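Local coordinates for Serine/threonine-protein kinase Tel1 (Chaetomium thermophilum, PDB 6SKY) that probably acts as a DNA-damage sensor that phosphorylates serine or threonine followed by glutamine, using ATP, to activate checkpoint signalling, at residues A[1818-1823]-A[1865-1870]; A[1844-1849]-A[1888-1893]; A[2783-2788]-A[2903-2908]; A[2841-2846]-A[2897-2902]. All coordinates share one frame; numbering follows the deposited sequence.

Interaction 1 of 4, residues A[1818-1823]-A[1865-1870]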
loop_
_atom_site.group_PDB
_atom_site.type_symbol
_atom_site.label_atom_id
_atom_site.label_comp_id
_atom_site.label_asym_id
_atom_site.label_seq_id
_atom_site.Cartn_x
_atom_site.Cartn_y
_atom_site.Cartn_z
ATOM N N ARG A 1818 55.206 28.130 7.028
ATOM C CA ARG A 1818 54.751 28.741 8.269
ATOM C C ARG A 1818 53.824 29.918 7.998
ATOM O O ARG A 1818 52.748 30.023 8.594
ATOM C CB ARG A 1818 55.956 29.179 9.092
ATOM C CG ARG A 1818 55.602 29.897 10.368
ATOM C CD ARG A 1818 56.836 30.479 11.026
ATOM N NE ARG A 1818 57.553 31.380 10.132
ATOM C CZ ARG A 1818 57.199 32.639 9.906
ATOM N NH1 ARG A 1818 56.132 33.146 10.504
ATOM N NH2 ARG A 1818 57.907 33.390 9.074
ATOM N N GLU A 1819 54.215 30.801 7.079
ATOM C CA GLU A 1819 53.410 31.987 6.807
ATOM C C GLU A 1819 52.053 31.623 6.220
ATOM O O GLU A 1819 51.014 32.123 6.669
ATOM C CB GLU A 1819 54.165 32.919 5.867
ATOM C CG GLU A 1819 55.445 33.473 6.445
ATOM C CD GLU A 1819 56.233 34.281 5.432
ATOM O OE1 GLU A 1819 56.193 33.938 4.233
ATOM O OE2 GLU A 1819 56.889 35.263 5.838
ATOM N N LEU A 1820 52.041 30.747 5.213
ATOM C CA LEU A 1820 50.789 30.377 4.567
ATOM C C LEU A 1820 49.886 29.596 5.506
ATOM O O LEU A 1820 48.671 29.803 5.514
ATOM C CB LEU A 1820 51.073 29.568 3.308
ATOM C CG LEU A 1820 51.496 30.352 2.075
ATOM C CD1 LEU A 1820 52.059 29.422 1.039
ATOM C CD2 LEU A 1820 50.311 31.087 1.523
ATOM N N SER A 1821 50.455 28.702 6.312
ATOM C CA SER A 1821 49.637 27.913 7.218
ATOM C C SER A 1821 49.119 28.742 8.381
ATOM O O SER A 1821 48.085 28.403 8.961
ATOM C CB SER A 1821 50.434 26.721 7.724
ATOM O OG SER A 1821 51.673 27.142 8.242
ATOM N N GLU A 1822 49.812 29.825 8.742
ATOM C CA GLU A 1822 49.262 30.725 9.744
ATOM C C GLU A 1822 48.183 31.625 9.169
ATOM O O GLU A 1822 47.223 31.951 9.871
ATOM C CB GLU A 1822 50.367 31.574 10.363
ATOM C CG GLU A 1822 51.275 30.803 11.290
ATOM C CD GLU A 1822 52.339 31.673 11.926
ATOM O OE1 GLU A 1822 52.539 32.814 11.458
ATOM O OE2 GLU A 1822 52.975 31.214 12.898
ATOM N N SER A 1823 48.319 32.041 7.911
ATOM C CA SER A 1823 47.298 32.893 7.315
ATOM C C SER A 1823 46.040 32.122 6.947
ATOM O O SER A 1823 44.944 32.689 6.976
ATOM C CB SER A 1823 47.850 33.586 6.078
ATOM O OG SER A 1823 49.135 34.102 6.336
ATOM N N HIS A 1865 51.322 17.357 4.693
ATOM C CA HIS A 1865 52.377 18.134 5.317
ATOM C C HIS A 1865 52.920 19.235 4.424
ATOM O O HIS A 1865 53.847 19.934 4.836
ATOM C CB HIS A 1865 53.519 17.217 5.749
ATOM C CG HIS A 1865 53.127 16.222 6.792
ATOM N ND1 HIS A 1865 53.962 15.210 7.206
ATOM C CD2 HIS A 1865 51.987 16.085 7.506
ATOM C CE1 HIS A 1865 53.352 14.489 8.129
ATOM N NE2 HIS A 1865 52.151 14.998 8.328
ATOM N N TRP A 1866 52.392 19.397 3.211
ATOM C CA TRP A 1866 52.760 20.553 2.404
ATOM C C TRP A 1866 52.418 21.839 3.141
ATOM O O TRP A 1866 53.278 22.692 3.363
ATOM C CB TRP A 1866 52.054 20.500 1.055
ATOM C CG TRP A 1866 52.657 19.568 0.074
ATOM C CD1 TRP A 1866 52.073 18.480 -0.475
ATOM C CD2 TRP A 1866 53.957 19.655 -0.500
ATOM N NE1 TRP A 1866 52.925 17.874 -1.352
ATOM C CE2 TRP A 1866 54.093 18.581 -1.384
ATOM C CE3 TRP A 1866 55.023 20.538 -0.350
ATOM C CZ2 TRP A 1866 55.250 18.361 -2.108
ATOM C CZ3 TRP A 1866 56.161 20.316 -1.065
ATOM C CH2 TRP A 1866 56.271 19.239 -1.934
ATOM N N LEU A 1867 51.166 21.983 3.534
ATOM C CA LEU A 1867 50.700 23.035 4.418
ATOM C C LEU A 1867 50.140 22.376 5.671
ATOM O O LEU A 1867 50.254 21.167 5.860
ATOM C CB LEU A 1867 49.660 23.909 3.724
ATOM C CG LEU A 1867 50.129 24.639 2.474
ATOM C CD1 LEU A 1867 48.987 25.378 1.842
ATOM C CD2 LEU A 1867 51.227 25.596 2.826
ATOM N N ASP A 1868 49.535 23.174 6.540
ATOM C CA ASP A 1868 48.856 22.657 7.726
ATOM C C ASP A 1868 47.451 23.234 7.703
ATOM O O ASP A 1868 47.200 24.318 8.231
ATOM C CB ASP A 1868 49.601 23.006 8.999
ATOM C CG ASP A 1868 50.646 21.970 9.358
ATOM O OD1 ASP A 1868 51.535 21.705 8.524
ATOM O OD2 ASP A 1868 50.582 21.417 10.474
ATOM N N VAL A 1869 46.542 22.504 7.084
ATOM C CA VAL A 1869 45.186 22.969 6.855
ATOM C C VAL A 1869 44.266 22.334 7.881
ATOM O O VAL A 1869 44.370 21.139 8.174
ATOM C CB VAL A 1869 44.729 22.641 5.425
ATOM C CG1 VAL A 1869 43.441 23.338 5.116
ATOM C CG2 VAL A 1869 45.789 23.042 4.444
ATOM N N ASN A 1870 43.382 23.140 8.447
ATOM C CA ASN A 1870 42.287 22.633 9.257
ATOM C C ASN A 1870 41.195 22.181 8.305
ATOM O O ASN A 1870 40.529 23.011 7.684
ATOM C CB ASN A 1870 41.792 23.712 10.208
ATOM C CG ASN A 1870 40.824 23.187 11.224
ATOM O OD1 ASN A 1870 39.656 23.558 11.233
ATOM N ND2 ASN A 1870 41.300 22.311 12.093
#

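Interaction 2 of 4, residues A[1844-1849]-A[1888-1893]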
loop_
_atom_site.group_PDB
_atom_site.type_symbol
_atom_site.label_atom_id
_atom_site.label_comp_id
_atom_site.label_asym_id
_atom_site.label_seq_id
_atom_site.Cartn_x
_atom_site.Cartn_y
_atom_site.Cartn_z
ATOM N N ASN A 1844 41.612 25.432 -4.602
ATOM C CA ASN A 1844 42.232 24.719 -5.710
ATOM C C ASN A 1844 43.724 24.524 -5.504
ATOM O O ASN A 1844 44.276 23.519 -5.948
ATOM C CB ASN A 1844 41.970 25.449 -7.013
ATOM C CG ASN A 1844 40.617 25.153 -7.565
ATOM O OD1 ASN A 1844 39.845 26.048 -7.863
ATOM N ND2 ASN A 1844 40.313 23.882 -7.702
ATOM N N THR A 1845 44.395 25.448 -4.822
ATOM C CA THR A 1845 45.802 25.227 -4.512
ATOM C C THR A 1845 45.981 24.084 -3.526
ATOM O O THR A 1845 46.891 23.265 -3.680
ATOM C CB THR A 1845 46.428 26.497 -3.956
ATOM O OG1 THR A 1845 46.218 27.566 -4.877
ATOM C CG2 THR A 1845 47.904 26.308 -3.766
ATOM N N ILE A 1846 45.141 24.020 -2.494
ATOM C CA ILE A 1846 45.207 22.902 -1.554
ATOM C C ILE A 1846 44.989 21.581 -2.279
ATOM O O ILE A 1846 45.721 20.602 -2.073
ATOM C CB ILE A 1846 44.185 23.092 -0.425
ATOM C CG1 ILE A 1846 44.535 24.307 0.421
ATOM C CG2 ILE A 1846 44.128 21.875 0.442
ATOM C CD1 ILE A 1846 43.528 24.590 1.484
ATOM N N LEU A 1847 43.979 21.533 -3.145
ATOM C CA LEU A 1847 43.724 20.323 -3.912
ATOM C C LEU A 1847 44.924 19.945 -4.764
ATOM O O LEU A 1847 45.309 18.777 -4.821
ATOM C CB LEU A 1847 42.498 20.506 -4.793
ATOM C CG LEU A 1847 41.134 20.484 -4.138
ATOM C CD1 LEU A 1847 40.103 20.633 -5.209
ATOM C CD2 LEU A 1847 40.960 19.195 -3.412
ATOM N N TYR A 1848 45.520 20.916 -5.450
ATOM C CA TYR A 1848 46.664 20.613 -6.299
ATOM C C TYR A 1848 47.833 20.090 -5.487
ATOM O O TYR A 1848 48.543 19.184 -5.925
ATOM C CB TYR A 1848 47.080 21.845 -7.089
ATOM C CG TYR A 1848 48.326 21.640 -7.899
ATOM C CD1 TYR A 1848 48.288 20.942 -9.082
ATOM C CD2 TYR A 1848 49.539 22.144 -7.478
ATOM C CE1 TYR A 1848 49.410 20.747 -9.813
ATOM C CE2 TYR A 1848 50.668 21.947 -8.206
ATOM C CZ TYR A 1848 50.596 21.249 -9.374
ATOM O OH TYR A 1848 51.719 21.049 -10.119
ATOM N N LEU A 1849 48.063 20.650 -4.305
ATOM C CA LEU A 1849 49.165 20.170 -3.487
ATOM C C LEU A 1849 48.918 18.761 -2.982
ATOM O O LEU A 1849 49.870 18.029 -2.713
ATOM C CB LEU A 1849 49.405 21.109 -2.315
ATOM C CG LEU A 1849 50.119 22.421 -2.593
ATOM C CD1 LEU A 1849 50.075 23.252 -1.355
ATOM C CD2 LEU A 1849 51.532 22.172 -3.012
ATOM N N LEU A 1888 32.984 17.427 0.425
ATOM C CA LEU A 1888 32.855 16.087 0.982
ATOM C C LEU A 1888 34.213 15.426 1.164
ATOM O O LEU A 1888 34.456 14.768 2.182
ATOM C CB LEU A 1888 31.961 15.241 0.087
ATOM C CG LEU A 1888 31.667 13.816 0.531
ATOM C CD1 LEU A 1888 31.073 13.801 1.904
ATOM C CD2 LEU A 1888 30.727 13.192 -0.433
ATOM N N LEU A 1889 35.115 15.587 0.199
ATOM C CA LEU A 1889 36.459 15.051 0.372
ATOM C C LEU A 1889 37.159 15.670 1.578
ATOM O O LEU A 1889 37.807 14.965 2.362
ATOM C CB LEU A 1889 37.269 15.271 -0.897
ATOM C CG LEU A 1889 38.741 14.873 -0.874
ATOM C CD1 LEU A 1889 38.914 13.406 -0.640
ATOM C CD2 LEU A 1889 39.366 15.255 -2.167
ATOM N N PHE A 1890 37.035 16.985 1.752
ATOM C CA PHE A 1890 37.650 17.625 2.910
ATOM C C PHE A 1890 37.011 17.162 4.209
ATOM O O PHE A 1890 37.700 17.001 5.216
ATOM C CB PHE A 1890 37.552 19.137 2.794
ATOM C CG PHE A 1890 38.506 19.731 1.820
ATOM C CD1 PHE A 1890 39.729 19.160 1.600
ATOM C CD2 PHE A 1890 38.172 20.866 1.123
ATOM C CE1 PHE A 1890 40.598 19.712 0.705
ATOM C CE2 PHE A 1890 39.039 21.418 0.235
ATOM C CZ PHE A 1890 40.250 20.842 0.024
ATOM N N ALA A 1891 35.697 16.949 4.211
ATOM C CA ALA A 1891 35.028 16.475 5.416
ATOM C C ALA A 1891 35.498 15.081 5.798
ATOM O O ALA A 1891 35.634 14.765 6.984
ATOM C CB ALA A 1891 33.520 16.491 5.211
ATOM N N GLU A 1892 35.764 14.235 4.808
ATOM C CA GLU A 1892 36.280 12.907 5.112
ATOM C C GLU A 1892 37.707 12.964 5.638
ATOM O O GLU A 1892 38.058 12.231 6.570
ATOM C CB GLU A 1892 36.191 12.026 3.881
ATOM C CG GLU A 1892 34.783 11.895 3.399
ATOM C CD GLU A 1892 34.405 10.476 3.126
ATOM O OE1 GLU A 1892 35.292 9.606 3.227
ATOM O OE2 GLU A 1892 33.225 10.225 2.812
ATOM N N LEU A 1893 38.548 13.821 5.061
ATOM C CA LEU A 1893 39.890 13.996 5.614
ATOM C C LEU A 1893 39.837 14.515 7.049
ATOM O O LEU A 1893 40.623 14.091 7.902
ATOM C CB LEU A 1893 40.703 14.934 4.732
ATOM C CG LEU A 1893 40.927 14.455 3.304
ATOM C CD1 LEU A 1893 41.713 15.467 2.535
ATOM C CD2 LEU A 1893 41.647 13.154 3.314
#

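Interaction 3 of 4, residues A[2783-2788]-A[2903-2908]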
loop_
_atom_site.group_PDB
_atom_site.type_symbol
_atom_site.label_atom_id
_atom_site.label_comp_id
_atom_site.label_asym_id
_atom_site.label_seq_id
_atom_site.Cartn_x
_atom_site.Cartn_y
_atom_site.Cartn_z
ATOM N N ALA A 2783 27.886 -22.234 -5.044
ATOM C CA ALA A 2783 26.639 -21.510 -4.907
ATOM C C ALA A 2783 25.633 -22.392 -4.195
ATOM O O ALA A 2783 25.947 -23.501 -3.771
ATOM C CB ALA A 2783 26.107 -21.062 -6.268
ATOM N N PHE A 2784 24.413 -21.884 -4.057
ATOM C CA PHE A 2784 23.302 -22.627 -3.465
ATOM C C PHE A 2784 23.674 -23.217 -2.113
ATOM O O PHE A 2784 23.361 -24.365 -1.802
ATOM C CB PHE A 2784 22.803 -23.702 -4.419
ATOM C CG PHE A 2784 22.339 -23.156 -5.717
ATOM C CD1 PHE A 2784 21.232 -22.349 -5.775
ATOM C CD2 PHE A 2784 23.022 -23.422 -6.876
ATOM C CE1 PHE A 2784 20.810 -21.832 -6.962
ATOM C CE2 PHE A 2784 22.602 -22.906 -8.063
ATOM C CZ PHE A 2784 21.497 -22.109 -8.109
ATOM N N GLU A 2785 24.355 -22.415 -1.307
ATOM C CA GLU A 2785 24.682 -22.711 0.082
ATOM C C GLU A 2785 25.615 -23.901 0.235
ATOM O O GLU A 2785 25.694 -24.483 1.314
ATOM C CB GLU A 2785 23.421 -22.936 0.913
ATOM C CG GLU A 2785 22.313 -21.950 0.657
ATOM C CD GLU A 2785 22.427 -20.716 1.501
ATOM O OE1 GLU A 2785 23.561 -20.325 1.828
ATOM O OE2 GLU A 2785 21.379 -20.137 1.850
ATOM N N MET A 2786 26.344 -24.277 -0.814
ATOM C CA MET A 2786 27.327 -25.346 -0.694
ATOM C C MET A 2786 28.437 -25.015 0.285
ATOM O O MET A 2786 29.222 -25.902 0.623
ATOM C CB MET A 2786 27.968 -25.651 -2.043
ATOM C CG MET A 2786 27.065 -26.240 -3.084
ATOM S SD MET A 2786 27.915 -26.350 -4.668
ATOM C CE MET A 2786 26.546 -26.166 -5.800
ATOM N N GLY A 2787 28.532 -23.770 0.734
ATOM C CA GLY A 2787 29.648 -23.322 1.533
ATOM C C GLY A 2787 29.468 -23.500 3.020
ATOM O O GLY A 2787 30.447 -23.464 3.765
ATOM N N ARG A 2788 28.239 -23.677 3.478
ATOM C CA ARG A 2788 28.011 -23.973 4.882
ATOM C C ARG A 2788 28.001 -25.464 5.162
ATOM O O ARG A 2788 27.617 -25.877 6.258
ATOM C CB ARG A 2788 26.715 -23.328 5.363
ATOM C CG ARG A 2788 25.536 -23.505 4.457
ATOM C CD ARG A 2788 24.411 -22.630 4.940
ATOM N NE ARG A 2788 24.727 -21.222 4.752
ATOM C CZ ARG A 2788 24.291 -20.246 5.539
ATOM N NH1 ARG A 2788 24.628 -18.989 5.284
ATOM N NH2 ARG A 2788 23.534 -20.527 6.590
ATOM N N ILE A 2903 16.424 -25.085 -4.957
ATOM C CA ILE A 2903 15.500 -24.150 -5.582
ATOM C C ILE A 2903 14.413 -23.730 -4.606
ATOM O O ILE A 2903 13.898 -22.614 -4.684
ATOM C CB ILE A 2903 14.934 -24.772 -6.867
ATOM C CG1 ILE A 2903 16.070 -25.044 -7.841
ATOM C CG2 ILE A 2903 13.940 -23.861 -7.517
ATOM C CD1 ILE A 2903 15.634 -25.662 -9.121
ATOM N N GLU A 2904 14.095 -24.574 -3.628
ATOM C CA GLU A 2904 13.123 -24.195 -2.612
ATOM C C GLU A 2904 13.700 -23.167 -1.649
ATOM O O GLU A 2904 13.006 -22.228 -1.243
ATOM C CB GLU A 2904 12.665 -25.443 -1.868
ATOM C CG GLU A 2904 11.530 -25.232 -0.908
ATOM C CD GLU A 2904 11.159 -26.508 -0.177
ATOM O OE1 GLU A 2904 11.806 -27.549 -0.427
ATOM O OE2 GLU A 2904 10.222 -26.473 0.651
ATOM N N VAL A 2905 14.972 -23.322 -1.281
ATOM C CA VAL A 2905 15.642 -22.306 -0.477
ATOM C C VAL A 2905 15.675 -20.974 -1.217
ATOM O O VAL A 2905 15.373 -19.918 -0.649
ATOM C CB VAL A 2905 17.055 -22.772 -0.099
ATOM C CG1 VAL A 2905 17.797 -21.667 0.574
ATOM C CG2 VAL A 2905 16.979 -23.957 0.810
ATOM N N VAL A 2906 16.045 -21.003 -2.496
ATOM C CA VAL A 2906 16.045 -19.776 -3.288
ATOM C C VAL A 2906 14.653 -19.167 -3.333
ATOM O O VAL A 2906 14.492 -17.947 -3.252
ATOM C CB VAL A 2906 16.580 -20.046 -4.703
ATOM C CG1 VAL A 2906 16.326 -18.861 -5.591
ATOM C CG2 VAL A 2906 18.045 -20.350 -4.658
ATOM N N LYS A 2907 13.625 -20.002 -3.452
ATOM C CA LYS A 2907 12.271 -19.483 -3.572
ATOM C C LYS A 2907 11.772 -18.885 -2.269
ATOM O O LYS A 2907 10.937 -17.979 -2.289
ATOM C CB LYS A 2907 11.336 -20.592 -4.037
ATOM C CG LYS A 2907 9.924 -20.145 -4.269
ATOM C CD LYS A 2907 9.081 -21.262 -4.839
ATOM C CE LYS A 2907 7.616 -20.870 -4.840
ATOM N NZ LYS A 2907 7.153 -20.545 -3.463
ATOM N N LYS A 2908 12.245 -19.381 -1.132
ATOM C CA LYS A 2908 11.826 -18.802 0.134
ATOM C C LYS A 2908 12.675 -17.614 0.556
ATOM O O LYS A 2908 12.263 -16.868 1.447
ATOM C CB LYS A 2908 11.833 -19.856 1.237
ATOM C CG LYS A 2908 13.143 -20.015 1.948
ATOM C CD LYS A 2908 13.113 -21.237 2.844
ATOM C CE LYS A 2908 14.512 -21.615 3.305
ATOM N NZ LYS A 2908 14.562 -22.981 3.893
#

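Interaction 4 of 4, residues A[2841-2846]-A[2897-2902]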
loop_
_atom_site.group_PDB
_atom_site.type_symbol
_atom_site.label_atom_id
_atom_site.label_comp_id
_atom_site.label_asym_id
_atom_site.label_seq_id
_atom_site.Cartn_x
_atom_site.Cartn_y
_atom_site.Cartn_z
ATOM N N SER A 2841 15.557 -24.159 -15.877
ATOM C CA SER A 2841 16.442 -24.509 -16.979
ATOM C C SER A 2841 17.722 -25.137 -16.467
ATOM O O SER A 2841 18.294 -26.011 -17.119
ATOM C CB SER A 2841 16.770 -23.279 -17.811
ATOM O OG SER A 2841 17.862 -22.582 -17.246
ATOM N N LEU A 2842 18.195 -24.691 -15.310
ATOM C CA LEU A 2842 19.348 -25.332 -14.687
ATOM C C LEU A 2842 19.031 -26.740 -14.209
ATOM O O LEU A 2842 19.933 -27.573 -14.102
ATOM C CB LEU A 2842 19.832 -24.487 -13.513
ATOM C CG LEU A 2842 21.279 -24.662 -13.116
ATOM C CD1 LEU A 2842 22.082 -24.415 -14.340
ATOM C CD2 LEU A 2842 21.626 -23.674 -12.052
ATOM N N ARG A 2843 17.768 -27.020 -13.892
ATOM C CA ARG A 2843 17.405 -28.320 -13.340
ATOM C C ARG A 2843 17.444 -29.431 -14.380
ATOM O O ARG A 2843 17.614 -30.598 -14.018
ATOM C CB ARG A 2843 16.016 -28.245 -12.717
ATOM C CG ARG A 2843 15.734 -29.314 -11.701
ATOM C CD ARG A 2843 14.250 -29.613 -11.635
ATOM N NE ARG A 2843 13.455 -28.468 -11.216
ATOM C CZ ARG A 2843 13.110 -28.225 -9.957
ATOM N NH1 ARG A 2843 12.379 -27.162 -9.659
ATOM N NH2 ARG A 2843 13.495 -29.045 -8.995
ATOM N N HIS A 2844 17.285 -29.099 -15.657
ATOM C CA HIS A 2844 17.347 -30.059 -16.746
ATOM C C HIS A 2844 18.722 -30.110 -17.385
ATOM O O HIS A 2844 18.846 -30.495 -18.550
ATOM C CB HIS A 2844 16.291 -29.728 -17.794
ATOM C CG HIS A 2844 14.921 -29.572 -17.225
ATOM N ND1 HIS A 2844 14.124 -28.483 -17.493
ATOM C CD2 HIS A 2844 14.212 -30.361 -16.386
ATOM C CE1 HIS A 2844 12.981 -28.610 -16.845
ATOM N NE2 HIS A 2844 13.009 -29.741 -16.169
ATOM N N ASP A 2845 19.750 -29.712 -16.654
ATOM C CA ASP A 2845 21.130 -29.806 -17.105
ATOM C C ASP A 2845 21.740 -31.031 -16.439
ATOM O O ASP A 2845 21.930 -31.054 -15.221
ATOM C CB ASP A 2845 21.896 -28.536 -16.759
ATOM C CG ASP A 2845 23.164 -28.396 -17.546
ATOM O OD1 ASP A 2845 23.458 -29.295 -18.352
ATOM O OD2 ASP A 2845 23.867 -27.385 -17.366
ATOM N N THR A 2846 22.032 -32.053 -17.242
ATOM C CA THR A 2846 22.485 -33.325 -16.696
ATOM C C THR A 2846 23.831 -33.200 -15.996
ATOM O O THR A 2846 24.123 -33.963 -15.068
ATOM C CB THR A 2846 22.577 -34.358 -17.816
ATOM O OG1 THR A 2846 21.481 -34.182 -18.717
ATOM C CG2 THR A 2846 22.525 -35.756 -17.253
ATOM N N SER A 2897 15.203 -34.167 -3.533
ATOM C CA SER A 2897 16.190 -33.953 -4.584
ATOM C C SER A 2897 17.009 -32.703 -4.297
ATOM O O SER A 2897 16.467 -31.692 -3.862
ATOM C CB SER A 2897 15.505 -33.840 -5.942
ATOM O OG SER A 2897 16.445 -33.837 -6.998
ATOM N N GLU A 2898 18.318 -32.780 -4.542
ATOM C CA GLU A 2898 19.197 -31.651 -4.251
ATOM C C GLU A 2898 18.789 -30.409 -5.030
ATOM O O GLU A 2898 18.781 -29.300 -4.484
ATOM C CB GLU A 2898 20.639 -32.031 -4.554
ATOM C CG GLU A 2898 21.275 -32.860 -3.468
ATOM C CD GLU A 2898 22.588 -33.469 -3.895
ATOM O OE1 GLU A 2898 22.746 -33.749 -5.102
ATOM O OE2 GLU A 2898 23.464 -33.670 -3.029
ATOM N N ALA A 2899 18.446 -30.574 -6.302
ATOM C CA ALA A 2899 17.910 -29.456 -7.064
ATOM C C ALA A 2899 16.669 -28.889 -6.398
ATOM O O ALA A 2899 16.511 -27.670 -6.303
ATOM C CB ALA A 2899 17.597 -29.895 -8.487
ATOM N N ASP A 2900 15.783 -29.758 -5.914
ATOM C CA ASP A 2900 14.542 -29.291 -5.309
ATOM C C ASP A 2900 14.801 -28.531 -4.022
ATOM O O ASP A 2900 14.209 -27.474 -3.797
ATOM C CB ASP A 2900 13.612 -30.467 -5.049
ATOM C CG ASP A 2900 13.275 -31.218 -6.301
ATOM O OD1 ASP A 2900 13.893 -30.922 -7.339
ATOM O OD2 ASP A 2900 12.398 -32.102 -6.253
ATOM N N ARG A 2901 15.677 -29.049 -3.163
ATOM C CA ARG A 2901 16.002 -28.345 -1.930
ATOM C C ARG A 2901 16.620 -26.985 -2.216
ATOM O O ARG A 2901 16.235 -25.978 -1.613
ATOM C CB ARG A 2901 16.945 -29.187 -1.081
ATOM C CG ARG A 2901 16.322 -30.440 -0.547
ATOM C CD ARG A 2901 17.345 -31.273 0.182
ATOM N NE ARG A 2901 16.783 -32.536 0.642
ATOM C CZ ARG A 2901 17.503 -33.527 1.152
ATOM N NH1 ARG A 2901 16.910 -34.646 1.547
ATOM N NH2 ARG A 2901 18.818 -33.402 1.261
ATOM N N ALA A 2902 17.583 -26.935 -3.136
ATOM C CA ALA A 2902 18.243 -25.673 -3.442
ATOM C C ALA A 2902 17.267 -24.660 -4.019
ATOM O O ALA A 2902 17.269 -23.490 -3.619
ATOM C CB ALA A 2902 19.397 -25.910 -4.405
#

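Interaction 1 of 4, residues A[1818-1823]-A[1865-1870]
L1820 and S1821 on helix 1815-1827 meet L1867 and D1868 in the loop leading to helix 1871-1880, and the pair of pairs illustrates how one small contact can have a buried half and a solvent-facing half. In the buried half, CD2 of L1867 comes up against CB of L1820, 4.0 Å away. Although the CB of L1867 does not itself aim at the helix, the CD2 branch at its end comes nearer. L1824, L1806 and L1849 also touch L1867, so its isobutyl group is enclosed by helices from several quarters.

The solvent side belongs to S1821 and D1868. Their backbones come close, with CA atoms 5.3 Å apart and S1821 CB 3.8 Å from D1868 N, yet no hydrogen bond spans the segments. With chi1 at 52°, the serine OG sits between its own N and carbonyl carbon and bonds to K1817 O within the helix, while D1868 is exposed, its OD1 in a long, weak ion pair with K1817. A loop thus rests on an earlier helix through a pair of buried leucines and the close passage of S1821 by D1868, an arrangement fitting the stacked helices of an alpha solenoid.

Interaction 2 of 4, residues A[1844-1849]-A[1888-1893]
F1890 of helix 1884-1898, in the FAT region, reaches I1846 and L1847 of helix 1836-1849 with the far end of its ring, a worked case of a long side chain bridging two well-separated helices of the alpha solenoid. The short segments' axes come no closer than 12.7 Å, with 62° between their directions. The CB of F1890 heads toward the other helix, and CG, anti to the carbonyl carbon (chi1 -75°), carries the ring on across. Neither CB nor CG touches I1846 or L1847; that falls to the ring's end. CE1 lies 4.1 Å from CG2 of I1846, and CZ, the tip, is 3.9 Å from CD2 of L1847, with I1846 CG2 nearly as close. Both methyls approach the ring obliquely. M1871, A1874 and A1875 of helix 1871-1880 also pack on the phenylalanine, while L1889 adds a looser touch, its CD2 4.4 Å from L1847 CD2. P2732 brings a kinase-domain helix against both L1847 and L1889.

An alanine at F1890 removes the ring, and I1846 and L1847 would probably lose their main partner on this helix, with a gap opening between the two. Everything that meets here is carbon and buried, so cohesion rests on shape and the exclusion of water, with no hydrogen bond fixing direction.

Interaction 3 of 4, residues A[2783-2788]-A[2903-2908]
F2784 and E2785, the central residues of a type I' beta turn in the kinase domain, pack against V2906 and V2905 on helix 2898-2908, in a mainly van der Waals contact between a loop and a helix. The turn runs from A2783 to M2786 and is closed by M2786 N to A2783 O, 3.1 Å. It follows shortly after D2779, a magnesium ligand, at what in this family is the start of the activation loop. The helix probably belongs to the regulatory segment known from PIKK enzymes.

Both central residues have the positive phi angles that a I' turn demands. CB of E2785 points toward the helix, whereas F2784 gets there only with the end of its ring. E2785 brings OE2 to 4.1 Å from CG1 of V2905; OE2 is held in a salt bridge by K2909, and OE1 faces R2788 NE as a charge contact without a directed N-H. W2850 and L2839 also touch F2784. At the ring's edge, lying in its plane, CG2 of V2906 is 3.9 Å from F2784 CE1 and equally far from CD1.

Interaction 4 of 4, residues A[2841-2846]-A[2897-2902]
R2843 of segment 2841-2846 lays its chain against A2899 and sends its guanidinium to D2900, both in the first turn of helix 2898-2908. It offers a compact example of an arginine doing two jobs along its length. The near part is apolar: CG, anti to the backbone N (chi1 -159°), packs on CB of A2899 at 3.8 Å, and the small alanine is consistent with the close approach of the backbones there, the CA atoms of R2843 and A2899 lying 6.4 Å apart. Further out, a bend at chi3 swings the charged end toward the aspartate.

The two charged side chains cross at about a right angle, and their flat ends follow suit, guanidinium and carboxylate planes standing 76° apart. Consequently the salt bridge is not the flat, two-pronged kind. OD1 of D2900 lies at the guanidinium edge, in its plane, and meets NH2 of R2843; the modelled 2.5 Å should not be read closely at this resolution. NH1 goes to a second carboxylate, that of D2840 in helix 2832-2843, which probably steadies the group's rotation. A leucine in place of R2843 would remove the charge, and D2900 and D2840 would probably each lose a cationic mate. Such an interhelical salt bridge beside an alanine contact joins a helix of the kinase C-lobe to helix 2898-2908, probably part of the PIKK regulatory segment.

The four contacts form two pairs lying far apart. Interactions 1 and 2, with centres about 13 Å apart, alternate along the chain and touch directly: V1869 CG1 lies 3.8 Å from I1846 CD1, and L1867 CD1 is 4.0 Å from L1849 CD1. Interactions 3 and 4, about 11 Å between centres, share helix 2898-2908, interaction 4 being nested inside the loop closed by interaction 3; I2903 CD1 approaches R2843 NH1 to 3.6 Å. Between the pairs, interactions 2 and 3 have centres about 46 Å apart. None lines the nucleotide pocket, but 2783-2788 comes soon after the magnesium ligand D2779, and E1892, beside interaction 2, ties helix 1884-1898 to R2739 of helix 2732-2755 in the kinase domain.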